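Local coordinates for extracellular invertase (Aspergillus kawachii, PDB 5XH8), which probably hydrolyses beta-fructofuranosides such as sucrose and, with high transfructosylation activity, transfers fructosyl groups to build fructooligosaccharides such as 1-kestose, at residues Ile91-Ala96 against Phe148-Gln153; Gly154-Gly159 against Gln217-Leu222; Arg525-Leu530 against Ala536-Asp541; Phe577-Asn580 against Gly584-Phe587. One frame throughout, in Å; residues are numbered along the deposited sequence.

Interaction 1 (Ile91-Ala96 against Phe148-Gln153); sequences INDPVA and FTKLDQ
A salt bridge between D93 and K150 and a hydrogen bond from N92 to Q153 close one four-stranded blade of the GH32 beta-propeller, tying the loop that enters its first strand, 96-103, to its last, 149-150. The two charged side chains approach from opposite directions. K150, extended beyond CG, brings NZ to the carboxylate on the syn side of OD1, 19° out of the carboxylate plane. NZ lies 2.9 Å from D93 OD1, and its bond to D93 OD2, at 3.1 Å, is weak, so the ammonium leans on one oxygen more than the other. Methylene CE of K150 follows closely, 3.2 Å from D93 OD2. The carboxylate can meet it because D93 CG sits between its own backbone N and carbonyl carbon (chi1 52°). D93 OD2 is also bonded to Y115 OH, and K150 NZ to V87 O.

N92 works separately. Its ND2 gives a nearly straight bond (163° at the hydrogen) to Q153 O, 2.8 Å away, meeting a lone pair in the carbonyl plane while the acceptor stays close to the plane of the N92 amide. The other amide atom, OD1, is hydrogen-bonded to Y120 OH of the second subunit, and a glycerol molecule binds the backbone N of I91 and of N92.

With D93 buried, the lysine and the tyrosine hydroxyl would together stabilise its negative charge, while bonds at both ends of the N92 amide fix its rotation and couple the blade edge to the dimer interface.

Interaction 2 (Gly154-Gly159 against Gln217-Leu222); sequences GPVIPG and QYWEYL
The apolar part of the contact is carried by I157 and V156 against W219. I157 crosses the tryptophan at about a right angle, its CD1 lying 3.7 Å from W219 CB and 3.8 Å from W219 CG, at the root of the indole. V156 reaches further along the same ring, with CG2 4.0 Å from W219 NE1. With chi1 at -62°, V156 turns CG2 to the indole and leaves CG1 beside Q217. V156 CB also packs closely against the backbone there, 3.2 Å from Q217 O. The indole itself is held by a hydrogen bond from NE1 to F216 O.

Polar contact runs through the backbone. One water donates to V156 O at 2.8 Å and accepts from W219 N at 2.9 Å, joining two main chains that form no direct hydrogen bond. Both carbonyls, V156 O and Q217 O, are bonded to R131 of the second subunit, one to each terminal nitrogen of its guanidinium group.

V156 and I157 form a classic beta bulge opposite Q136 of strand 134-140, whereas W219 begins the outermost strand of the following sheet, 219-227. Apolar side chains wedged between successive blades in this way are typical of a beta-propeller.

Interaction 3 (Arg525-Leu530 against Ala536-Asp541); sequences RLFDVL and AIETLD
D528 and V529 pair with I537 and A536 in the beta hairpin 528-531/534-547, part of the C-terminal beta-sandwich, and the contact runs on through L526, F527 and E538. V529 and A536 form the antiparallel hydrogen-bonded pair, with V529 N to A536 O and A536 N to V529 O both at 2.8 Å; D528 and I537 follow as a non-hydrogen-bonded pair. Next along the hairpin, E538 N donates to F527 O at 2.9 Å.

The return bond is made differently: F527 N reaches not the backbone of E538 but its carboxylate, OE1, at 3.1 Å and 162°, using the anti lone pair. The glutamate is extended, with CG anti to the backbone N (chi1 -173°), and lies side by side with F527, pointing the same way. OE1 thereby also comes to the edge of the phenyl ring, 3.6 Å from F527 CD2. On the flank V529 CG2 rests 3.8 Å from E538 CB, and L526 CB meets I537 CG2 at 4.0 Å.

OE2 of E538 forms a salt bridge with R558, which also binds R525 O, and D528 pairs its backbone with V385 of strand 366-385, joining the hairpin to the propeller. Gripped at both oxygens, the E538 carboxylate is held in place and supplies the acceptor for F527 N where regular pairing ends; the two segments, taken end to end, run 137° apart. The nearby arginine would stabilise its charge.

Interaction 4 (Phe577-Asn580 against Gly584-Phe587); sequences FFHN and GVAF
F577 turns its ring edge onto the face of F587 in a T-shaped stack, with centroids 4.8 Å apart and planes at 69°. CD1 of F577 does the touching: it stands above the centre of the F587 ring and lies 3.5 Å from F587 CG, while CE1 of F577 slides past toward F587 CB at 3.7 Å. The backbone adds a contact at the rim of the same ring, where F578 O approaches the edge at F587 CZ, near the ring plane, at 3.8 Å. F587 also meets F477 edge-to-face, so other aromatic side chains continue the layer.

Two residues further along the strand, H579 and V585 make a second overlap, a methyl on an imidazole face. The imidazole is swung out with CG anti to the backbone N (chi1 172°), and V585 CG2 sits over one face of it, 3.4 Å from the ring centroid, as a CH-pi contact. The methyl is offset toward the rim, on the side of ND1. The ring has polar partners at both nitrogens: NE2 is hydrogen-bonded to G583 O, and ND1 to S475 OG.

The strands 577-580 and 585-587 run antiparallel, 173° between their directions, with axes 9.4 Å apart and no hydrogen bond across them. They belong to the two opposed sheets of the C-terminal beta-sandwich and are linked by a short turn, a beta arch. Between these two segments the contact thus rests on aromatic and van der Waals packing, while the two bonds on H579 fix the rotation of its ring and satisfy a buried polar group inside the apolar layer.

How the interactions relate
From the N terminus, interaction 1 comes first, closing a loop of 51 residues across one propeller blade. Interaction 2 opens with the very next residue, G154, and joins that blade to the following one. The two touch, N92 ND2 packing against G154 C, and both reach the second subunit. Much later come two short closures in the C-terminal sandwich: interaction 3, a hairpin within one sheet, and interaction 4, a turn that passes between sheets. Their centres are 16 Å apart and both involve the same seven-stranded sheet. All four stand in series, none nested or crossed; the two pairs lie on opposite sides of the chain's centre, their centres 49 to 57 Å apart.

Interaction 1 (Ile91-Ala96 against Phe148-Gln153)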
loop_
_atom_site.group_PDB
_atom_site.type_symbol
_atom_site.label_atom_id
_atom_site.label_comp_id
_atom_site.label_asym_id
_atom_site.label_seq_id
_atom_site.Cartn_x
_atom_site.Cartn_y
_atom_site.Cartn_z
ATOM N N ILE A 91 8.350 -1.438 7.262
ATOM C CA ILE A 91 7.381 -2.158 6.474
ATOM C C ILE A 91 6.928 -1.320 5.249
ATOM O O ILE A 91 6.767 -1.855 4.123
ATOM C CB ILE A 91 6.166 -2.542 7.341
ATOM C CG1 ILE A 91 6.581 -3.497 8.494
ATOM C CG2 ILE A 91 5.048 -3.130 6.499
ATOM C CD1 ILE A 91 6.911 -4.906 8.076
ATOM N N ASN A 92 6.712 -0.028 5.468
ATOM C CA ASN A 92 6.191 0.849 4.392
ATOM C C ASN A 92 7.280 1.409 3.511
ATOM O O ASN A 92 7.006 1.782 2.357
ATOM C CB ASN A 92 5.403 2.009 4.956
ATOM C CG ASN A 92 4.238 1.578 5.845
ATOM O OD1 ASN A 92 3.757 0.428 5.804
ATOM N ND2 ASN A 92 3.759 2.533 6.640
ATOM N N ASP A 93 8.497 1.503 4.056
ATOM C CA ASP A 93 9.630 2.141 3.363
ATOM C C ASP A 93 10.875 1.235 3.362
ATOM O O ASP A 93 11.947 1.653 3.795
ATOM C CB ASP A 93 9.940 3.516 3.980
ATOM C CG ASP A 93 10.118 3.484 5.494
ATOM O OD1 ASP A 93 10.167 2.395 6.101
ATOM O OD2 ASP A 93 10.209 4.585 6.077
ATOM N N PRO A 94 10.731 -0.017 2.888
ATOM C CA PRO A 94 11.871 -0.944 2.967
ATOM C C PRO A 94 13.059 -0.497 2.108
ATOM O O PRO A 94 14.187 -0.834 2.433
ATOM C CB PRO A 94 11.277 -2.279 2.453
ATOM C CG PRO A 94 10.155 -1.840 1.521
ATOM C CD PRO A 94 9.581 -0.610 2.187
ATOM N N VAL A 95 12.822 0.299 1.050
ATOM C CA VAL A 95 13.888 0.670 0.120
ATOM C C VAL A 95 14.425 2.076 0.406
ATOM O O VAL A 95 15.632 2.260 0.426
ATOM C CB VAL A 95 13.412 0.498 -1.344
ATOM C CG1 VAL A 95 14.394 1.099 -2.335
ATOM C CG2 VAL A 95 13.203 -0.985 -1.624
ATOM N N ALA A 96 13.558 3.065 0.623
ATOM C CA ALA A 96 14.042 4.431 0.810
ATOM C C ALA A 96 13.053 5.311 1.552
ATOM O O ALA A 96 11.831 5.028 1.579
ATOM C CB ALA A 96 14.392 5.055 -0.547
ATOM N N PHE A 148 11.794 10.570 14.604
ATOM C CA PHE A 148 10.434 10.452 14.143
ATOM C C PHE A 148 10.078 8.960 14.066
ATOM O O PHE A 148 10.559 8.254 13.211
ATOM C CB PHE A 148 10.254 11.187 12.812
ATOM C CG PHE A 148 10.061 12.664 12.994
ATOM C CD1 PHE A 148 11.154 13.492 13.264
ATOM C CD2 PHE A 148 8.793 13.214 12.987
ATOM C CE1 PHE A 148 10.981 14.851 13.489
ATOM C CE2 PHE A 148 8.606 14.568 13.195
ATOM C CZ PHE A 148 9.706 15.393 13.442
ATOM N N THR A 149 9.255 8.510 15.007
ATOM C CA THR A 149 8.819 7.134 15.101
ATOM C C THR A 149 7.719 6.885 14.091
ATOM O O THR A 149 6.664 7.531 14.120
ATOM C CB THR A 149 8.242 6.844 16.494
ATOM O OG1 THR A 149 9.120 7.399 17.470
ATOM C CG2 THR A 149 8.076 5.317 16.723
ATOM N N LYS A 150 7.935 5.906 13.234
ATOM C CA LYS A 150 6.930 5.563 12.238
ATOM C C LYS A 150 5.693 5.017 12.919
ATOM O O LYS A 150 5.805 4.186 13.803
ATOM C CB LYS A 150 7.481 4.537 11.269
ATOM C CG LYS A 150 8.686 5.064 10.489
ATOM C CD LYS A 150 9.438 3.923 9.833
ATOM C CE LYS A 150 10.749 4.387 9.236
ATOM N NZ LYS A 150 11.426 3.257 8.549
ATOM N N LEU A 151 4.519 5.495 12.529
ATOM C CA LEU A 151 3.290 4.879 13.010
ATOM C C LEU A 151 3.254 3.434 12.508
ATOM O O LEU A 151 3.633 3.153 11.353
ATOM C CB LEU A 151 2.040 5.628 12.511
ATOM C CG LEU A 151 1.800 7.059 12.979
ATOM C CD1 LEU A 151 0.352 7.417 12.682
ATOM C CD2 LEU A 151 2.116 7.261 14.465
ATOM N N ASP A 152 2.811 2.538 13.387
ATOM C CA ASP A 152 2.798 1.118 13.134
ATOM C C ASP A 152 1.542 0.746 12.371
ATOM O O ASP A 152 0.638 0.104 12.874
ATOM C CB ASP A 152 2.933 0.355 14.457
ATOM C CG ASP A 152 3.303 -1.104 14.259
ATOM O OD1 ASP A 152 3.708 -1.505 13.161
ATOM O OD2 ASP A 152 3.188 -1.874 15.218
ATOM N N GLN A 153 1.527 1.149 11.112
ATOM C CA GLN A 153 0.416 0.929 10.236
ATOM C C GLN A 153 0.877 1.243 8.816
ATOM O O GLN A 153 1.963 1.785 8.611
ATOM C CB GLN A 153 -0.769 1.814 10.617
ATOM C CG GLN A 153 -0.452 3.300 10.535
ATOM C CD GLN A 153 -1.677 4.113 10.299
ATOM O OE1 GLN A 153 -2.427 4.351 11.216
ATOM N NE2 GLN A 153 -1.918 4.496 9.061
#

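Interaction 2 (Gly154-Gly159 against Gln217-Leu222)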
loop_
_atom_site.group_PDB
_atom_site.type_symbol
_atom_site.label_atom_id
_atom_site.label_comp_id
_atom_site.label_asym_id
_atom_site.label_seq_id
_atom_site.Cartn_x
_atom_site.Cartn_y
_atom_site.Cartn_z
ATOM N N GLY A 154 0.023 0.918 7.855
ATOM C CA GLY A 154 0.304 1.178 6.458
ATOM C C GLY A 154 0.274 2.653 6.105
ATOM O O GLY A 154 -0.076 3.497 6.945
ATOM N N PRO A 155 0.652 2.975 4.854
ATOM C CA PRO A 155 0.591 4.349 4.379
ATOM C C PRO A 155 -0.833 4.940 4.478
ATOM O O PRO A 155 -1.839 4.230 4.292
ATOM C CB PRO A 155 1.011 4.250 2.914
ATOM C CG PRO A 155 0.810 2.808 2.534
ATOM C CD PRO A 155 1.026 2.022 3.792
ATOM N N VAL A 156 -0.894 6.228 4.774
ATOM C CA VAL A 156 -2.174 6.946 4.828
ATOM C C VAL A 156 -2.629 7.362 3.425
ATOM O O VAL A 156 -3.830 7.590 3.196
ATOM C CB VAL A 156 -2.136 8.136 5.807
ATOM C CG1 VAL A 156 -1.876 7.636 7.218
ATOM C CG2 VAL A 156 -1.099 9.168 5.433
ATOM N N ILE A 157 -1.685 7.434 2.491
ATOM C CA ILE A 157 -2.009 7.618 1.072
ATOM C C ILE A 157 -1.257 6.530 0.296
ATOM O O ILE A 157 -0.080 6.737 -0.048
ATOM C CB ILE A 157 -1.676 9.039 0.552
ATOM C CG1 ILE A 157 -2.399 10.105 1.371
ATOM C CG2 ILE A 157 -2.024 9.154 -0.926
ATOM C CD1 ILE A 157 -2.003 11.532 1.044
ATOM N N PRO A 158 -1.923 5.370 0.035
ATOM C CA PRO A 158 -1.260 4.197 -0.593
ATOM C C PRO A 158 -0.943 4.279 -2.074
ATOM O O PRO A 158 -0.277 3.397 -2.625
ATOM C CB PRO A 158 -2.257 3.036 -0.364
ATOM C CG PRO A 158 -3.298 3.525 0.566
ATOM C CD PRO A 158 -3.273 5.029 0.545
ATOM N N GLY A 159 -1.415 5.298 -2.744
ATOM C CA GLY A 159 -1.035 5.484 -4.124
ATOM C C GLY A 159 -1.831 6.628 -4.667
ATOM O O GLY A 159 -2.613 7.247 -3.921
ATOM N N GLN A 217 -5.556 10.515 9.062
ATOM C CA GLN A 217 -5.584 9.143 8.549
ATOM C C GLN A 217 -5.946 9.129 7.074
ATOM O O GLN A 217 -5.340 8.402 6.275
ATOM C CB GLN A 217 -6.587 8.339 9.374
ATOM C CG GLN A 217 -6.579 6.846 9.162
ATOM C CD GLN A 217 -5.248 6.208 9.507
ATOM O OE1 GLN A 217 -4.640 6.513 10.529
ATOM N NE2 GLN A 217 -4.783 5.347 8.645
ATOM N N TYR A 218 -6.933 9.953 6.714
ATOM C CA TYR A 218 -7.506 9.957 5.396
ATOM C C TYR A 218 -7.385 11.332 4.778
ATOM O O TYR A 218 -7.550 12.372 5.460
ATOM C CB TYR A 218 -8.966 9.487 5.446
ATOM C CG TYR A 218 -9.111 8.066 5.918
ATOM C CD1 TYR A 218 -8.723 7.007 5.092
ATOM C CD2 TYR A 218 -9.623 7.761 7.202
ATOM C CE1 TYR A 218 -8.822 5.682 5.524
ATOM C CE2 TYR A 218 -9.741 6.431 7.632
ATOM C CZ TYR A 218 -9.329 5.395 6.775
ATOM O OH TYR A 218 -9.408 4.065 7.140
ATOM N N TRP A 219 -7.084 11.323 3.484
ATOM C CA TRP A 219 -6.796 12.530 2.728
ATOM C C TRP A 219 -7.665 12.554 1.484
ATOM O O TRP A 219 -7.524 11.725 0.574
ATOM C CB TRP A 219 -5.287 12.606 2.400
ATOM C CG TRP A 219 -4.512 12.788 3.656
ATOM C CD1 TRP A 219 -4.115 11.810 4.512
ATOM C CD2 TRP A 219 -4.104 14.031 4.241
ATOM N NE1 TRP A 219 -3.476 12.359 5.597
ATOM C CE2 TRP A 219 -3.455 13.724 5.450
ATOM C CE3 TRP A 219 -4.249 15.377 3.868
ATOM C CZ2 TRP A 219 -2.939 14.706 6.284
ATOM C CZ3 TRP A 219 -3.730 16.356 4.695
ATOM C CH2 TRP A 219 -3.084 16.023 5.885
ATOM N N GLU A 220 -8.588 13.514 1.457
ATOM C CA GLU A 220 -9.560 13.615 0.386
ATOM C C GLU A 220 -8.903 14.252 -0.817
ATOM O O GLU A 220 -8.316 15.323 -0.708
ATOM C CB GLU A 220 -10.747 14.444 0.864
ATOM C CG GLU A 220 -11.827 14.625 -0.184
ATOM C CD GLU A 220 -13.023 15.419 0.333
ATOM O OE1 GLU A 220 -12.948 16.073 1.389
ATOM O OE2 GLU A 220 -14.055 15.363 -0.333
ATOM N N TYR A 221 -9.017 13.612 -1.972
ATOM C CA TYR A 221 -8.412 14.111 -3.194
ATOM C C TYR A 221 -9.233 15.272 -3.770
ATOM O O TYR A 221 -10.447 15.146 -3.922
ATOM C CB TYR A 221 -8.308 12.992 -4.228
ATOM C CG TYR A 221 -7.664 13.419 -5.535
ATOM C CD1 TYR A 221 -6.427 14.079 -5.551
ATOM C CD2 TYR A 221 -8.285 13.158 -6.756
ATOM C CE1 TYR A 221 -5.842 14.464 -6.758
ATOM C CE2 TYR A 221 -7.706 13.538 -7.961
ATOM C CZ TYR A 221 -6.481 14.182 -7.955
ATOM O OH TYR A 221 -5.929 14.574 -9.159
ATOM N N LEU A 222 -8.567 16.380 -4.094
ATOM C CA LEU A 222 -9.218 17.584 -4.624
ATOM C C LEU A 222 -8.833 17.919 -6.053
ATOM O O LEU A 222 -9.173 19.002 -6.565
ATOM C CB LEU A 222 -8.896 18.766 -3.731
ATOM C CG LEU A 222 -9.379 18.624 -2.294
ATOM C CD1 LEU A 222 -8.817 19.753 -1.468
ATOM C CD2 LEU A 222 -10.910 18.586 -2.203
HETATM O O HOH W 1 -6.116 8.833 2.298
#

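Interaction 3 (Arg525-Leu530 against Ala536-Asp541)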
loop_
_atom_site.group_PDB
_atom_site.type_symbol
_atom_site.label_atom_id
_atom_site.label_comp_id
_atom_site.label_asym_id
_atom_site.label_seq_id
_atom_site.Cartn_x
_atom_site.Cartn_y
_atom_site.Cartn_z
ATOM N N ARG A 525 16.224 41.735 -15.397
ATOM C CA ARG A 525 15.881 42.974 -16.087
ATOM C C ARG A 525 16.029 44.134 -15.125
ATOM O O ARG A 525 15.508 44.103 -14.008
ATOM C CB ARG A 525 14.458 42.963 -16.628
ATOM C CG ARG A 525 13.999 44.334 -17.147
ATOM C CD ARG A 525 12.877 44.220 -18.145
ATOM N NE ARG A 525 13.339 43.522 -19.332
ATOM C CZ ARG A 525 12.553 43.022 -20.273
ATOM N NH1 ARG A 525 11.229 43.157 -20.219
ATOM N NH2 ARG A 525 13.102 42.386 -21.295
ATOM N N LEU A 526 16.756 45.146 -15.584
ATOM C CA LEU A 526 16.856 46.450 -14.931
ATOM C C LEU A 526 15.923 47.344 -15.747
ATOM O O LEU A 526 16.147 47.555 -16.945
ATOM C CB LEU A 526 18.314 46.950 -14.992
ATOM C CG LEU A 526 19.316 46.045 -14.244
ATOM C CD1 LEU A 526 20.770 46.467 -14.441
ATOM C CD2 LEU A 526 18.973 46.014 -12.756
ATOM N N PHE A 527 14.843 47.802 -15.115
ATOM C CA PHE A 527 13.813 48.567 -15.821
ATOM C C PHE A 527 14.230 50.037 -15.943
ATOM O O PHE A 527 15.188 50.488 -15.294
ATOM C CB PHE A 527 12.485 48.512 -15.070
ATOM C CG PHE A 527 11.932 47.130 -14.898
ATOM C CD1 PHE A 527 11.161 46.542 -15.899
ATOM C CD2 PHE A 527 12.153 46.423 -13.716
ATOM C CE1 PHE A 527 10.636 45.270 -15.730
ATOM C CE2 PHE A 527 11.632 45.146 -13.545
ATOM C CZ PHE A 527 10.873 44.571 -14.549
ATOM N N ASP A 528 13.490 50.786 -16.756
ATOM C CA ASP A 528 13.633 52.250 -16.770
ATOM C C ASP A 528 12.812 52.789 -15.619
ATOM O O ASP A 528 11.661 52.392 -15.446
ATOM C CB ASP A 528 13.211 52.820 -18.127
ATOM C CG ASP A 528 14.138 52.379 -19.238
ATOM O OD1 ASP A 528 15.366 52.467 -19.060
ATOM O OD2 ASP A 528 13.657 51.933 -20.288
ATOM N N VAL A 529 13.425 53.662 -14.823
ATOM C CA VAL A 529 12.864 54.158 -13.578
ATOM C C VAL A 529 12.893 55.703 -13.572
ATOM O O VAL A 529 13.736 56.308 -14.225
ATOM C CB VAL A 529 13.661 53.563 -12.395
ATOM C CG1 VAL A 529 13.175 54.089 -11.058
ATOM C CG2 VAL A 529 13.543 52.038 -12.414
ATOM N N LEU A 530 11.975 56.315 -12.822
ATOM C CA LEU A 530 11.824 57.769 -12.751
ATOM C C LEU A 530 11.970 58.257 -11.306
ATOM O O LEU A 530 11.198 57.862 -10.442
ATOM C CB LEU A 530 10.447 58.151 -13.293
ATOM C CG LEU A 530 10.264 59.605 -13.722
ATOM C CD1 LEU A 530 10.795 59.788 -15.143
ATOM C CD2 LEU A 530 8.800 60.021 -13.609
ATOM N N ALA A 536 16.090 57.035 -15.657
ATOM C CA ALA A 536 17.364 56.312 -15.687
ATOM C C ALA A 536 17.158 54.791 -15.786
ATOM O O ALA A 536 16.089 54.269 -15.480
ATOM C CB ALA A 536 18.182 56.649 -14.446
ATOM N N ILE A 537 18.204 54.090 -16.213
ATOM C CA ILE A 537 18.255 52.646 -16.029
ATOM C C ILE A 537 18.402 52.397 -14.532
ATOM O O ILE A 537 19.226 53.025 -13.856
ATOM C CB ILE A 537 19.413 51.980 -16.785
ATOM C CG1 ILE A 537 19.242 52.196 -18.300
ATOM C CG2 ILE A 537 19.467 50.489 -16.436
ATOM C CD1 ILE A 537 20.335 51.580 -19.149
ATOM N N GLU A 538 17.569 51.496 -14.022
ATOM C CA GLU A 538 17.603 51.061 -12.618
ATOM C C GLU A 538 19.011 50.660 -12.140
ATOM O O GLU A 538 19.759 50.029 -12.865
ATOM C CB GLU A 538 16.655 49.860 -12.472
ATOM C CG GLU A 538 16.425 49.373 -11.058
ATOM C CD GLU A 538 15.383 48.276 -10.987
ATOM O OE1 GLU A 538 15.016 47.674 -12.019
ATOM O OE2 GLU A 538 14.936 48.017 -9.869
ATOM N N THR A 539 19.356 51.044 -10.920
ATOM C CA THR A 539 20.627 50.657 -10.316
ATOM C C THR A 539 20.676 49.118 -10.035
ATOM O O THR A 539 19.670 48.509 -9.652
ATOM C CB THR A 539 20.884 51.497 -9.039
ATOM O OG1 THR A 539 21.149 52.857 -9.430
ATOM C CG2 THR A 539 22.069 50.991 -8.240
ATOM N N LEU A 540 21.835 48.517 -10.296
ATOM C CA LEU A 540 22.103 47.113 -9.965
ATOM C C LEU A 540 22.668 47.089 -8.563
ATOM O O LEU A 540 23.796 47.531 -8.339
ATOM C CB LEU A 540 23.099 46.494 -10.943
ATOM C CG LEU A 540 23.570 45.063 -10.647
ATOM C CD1 LEU A 540 22.389 44.087 -10.641
ATOM C CD2 LEU A 540 24.634 44.642 -11.655
ATOM N N ASP A 541 21.841 46.667 -7.619
ATOM C CA ASP A 541 22.236 46.472 -6.230
ATOM C C ASP A 541 22.678 45.015 -5.999
ATOM O O ASP A 541 21.862 44.116 -5.766
ATOM C CB ASP A 541 21.075 46.855 -5.319
ATOM C CG ASP A 541 21.469 46.916 -3.876
ATOM O OD1 ASP A 541 22.679 46.962 -3.582
ATOM O OD2 ASP A 541 20.570 46.917 -3.024
#

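Interaction 4 (Phe577-Asn580 against Gly584-Phe587)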
loop_
_atom_site.group_PDB
_atom_site.type_symbol
_atom_site.label_atom_id
_atom_site.label_comp_id
_atom_site.label_asym_id
_atom_site.label_seq_id
_atom_site.Cartn_x
_atom_site.Cartn_y
_atom_site.Cartn_z
ATOM N N PHE A 577 37.596 45.562 -9.796
ATOM C CA PHE A 577 36.538 46.043 -10.699
ATOM C C PHE A 577 36.797 45.405 -12.049
ATOM O O PHE A 577 37.946 45.130 -12.401
ATOM C CB PHE A 577 36.551 47.573 -10.872
ATOM C CG PHE A 577 36.341 48.334 -9.595
ATOM C CD1 PHE A 577 35.065 48.618 -9.151
ATOM C CD2 PHE A 577 37.423 48.757 -8.833
ATOM C CE1 PHE A 577 34.867 49.302 -7.959
ATOM C CE2 PHE A 577 37.233 49.443 -7.645
ATOM C CZ PHE A 577 35.951 49.716 -7.205
ATOM N N PHE A 578 35.734 45.143 -12.790
ATOM C CA PHE A 578 35.854 44.610 -14.135
ATOM C C PHE A 578 34.860 45.332 -15.030
ATOM O O PHE A 578 33.719 45.563 -14.631
ATOM C CB PHE A 578 35.570 43.106 -14.170
ATOM C CG PHE A 578 35.189 42.602 -15.534
ATOM C CD1 PHE A 578 36.159 42.398 -16.507
ATOM C CD2 PHE A 578 33.861 42.376 -15.861
ATOM C CE1 PHE A 578 35.812 41.947 -17.772
ATOM C CE2 PHE A 578 33.505 41.923 -17.124
ATOM C CZ PHE A 578 34.482 41.703 -18.083
ATOM N N HIS A 579 35.303 45.669 -16.238
ATOM C CA HIS A 579 34.475 46.360 -17.235
ATOM C C HIS A 579 35.100 46.099 -18.606
ATOM O O HIS A 579 36.329 46.185 -18.746
ATOM C CB HIS A 579 34.397 47.853 -16.892
ATOM C CG HIS A 579 33.726 48.684 -17.942
ATOM N ND1 HIS A 579 32.458 48.417 -18.406
ATOM C CD2 HIS A 579 34.151 49.781 -18.614
ATOM C CE1 HIS A 579 32.132 49.306 -19.326
ATOM N NE2 HIS A 579 33.142 50.147 -19.470
ATOM N N ASN A 580 34.286 45.735 -19.602
ATOM C CA ASN A 580 34.831 45.297 -20.910
ATOM C C ASN A 580 35.096 46.455 -21.897
ATOM O O ASN A 580 35.444 46.219 -23.046
ATOM C CB ASN A 580 33.943 44.237 -21.565
ATOM C CG ASN A 580 32.621 44.785 -22.043
ATOM O OD1 ASN A 580 32.149 45.817 -21.561
ATOM N ND2 ASN A 580 31.987 44.073 -22.962
ATOM N N GLY A 584 30.166 52.940 -20.448
ATOM C CA GLY A 584 30.644 53.284 -19.124
ATOM C C GLY A 584 29.806 52.670 -18.019
ATOM O O GLY A 584 28.659 52.272 -18.239
ATOM N N VAL A 585 30.409 52.608 -16.829
ATOM C CA VAL A 585 29.770 52.103 -15.611
ATOM C C VAL A 585 30.220 52.938 -14.456
ATOM O O VAL A 585 31.406 53.220 -14.357
ATOM C CB VAL A 585 30.289 50.704 -15.182
ATOM C CG1 VAL A 585 29.226 49.963 -14.384
ATOM C CG2 VAL A 585 30.805 49.917 -16.358
ATOM N N ALA A 586 29.317 53.250 -13.539
ATOM C CA ALA A 586 29.705 53.886 -12.298
ATOM C C ALA A 586 29.447 52.930 -11.148
ATOM O O ALA A 586 28.303 52.512 -10.922
ATOM C CB ALA A 586 28.944 55.191 -12.101
ATOM N N PHE A 587 30.521 52.590 -10.434
ATOM C CA PHE A 587 30.474 51.774 -9.239
ATOM C C PHE A 587 30.352 52.676 -8.044
ATOM O O PHE A 587 31.158 53.575 -7.883
ATOM C CB PHE A 587 31.776 50.967 -9.084
ATOM C CG PHE A 587 31.966 49.914 -10.124
ATOM C CD1 PHE A 587 32.544 50.225 -11.352
ATOM C CD2 PHE A 587 31.564 48.598 -9.881
ATOM C CE1 PHE A 587 32.731 49.249 -12.317
ATOM C CE2 PHE A 587 31.737 47.618 -10.847
ATOM C CZ PHE A 587 32.330 47.939 -12.062
#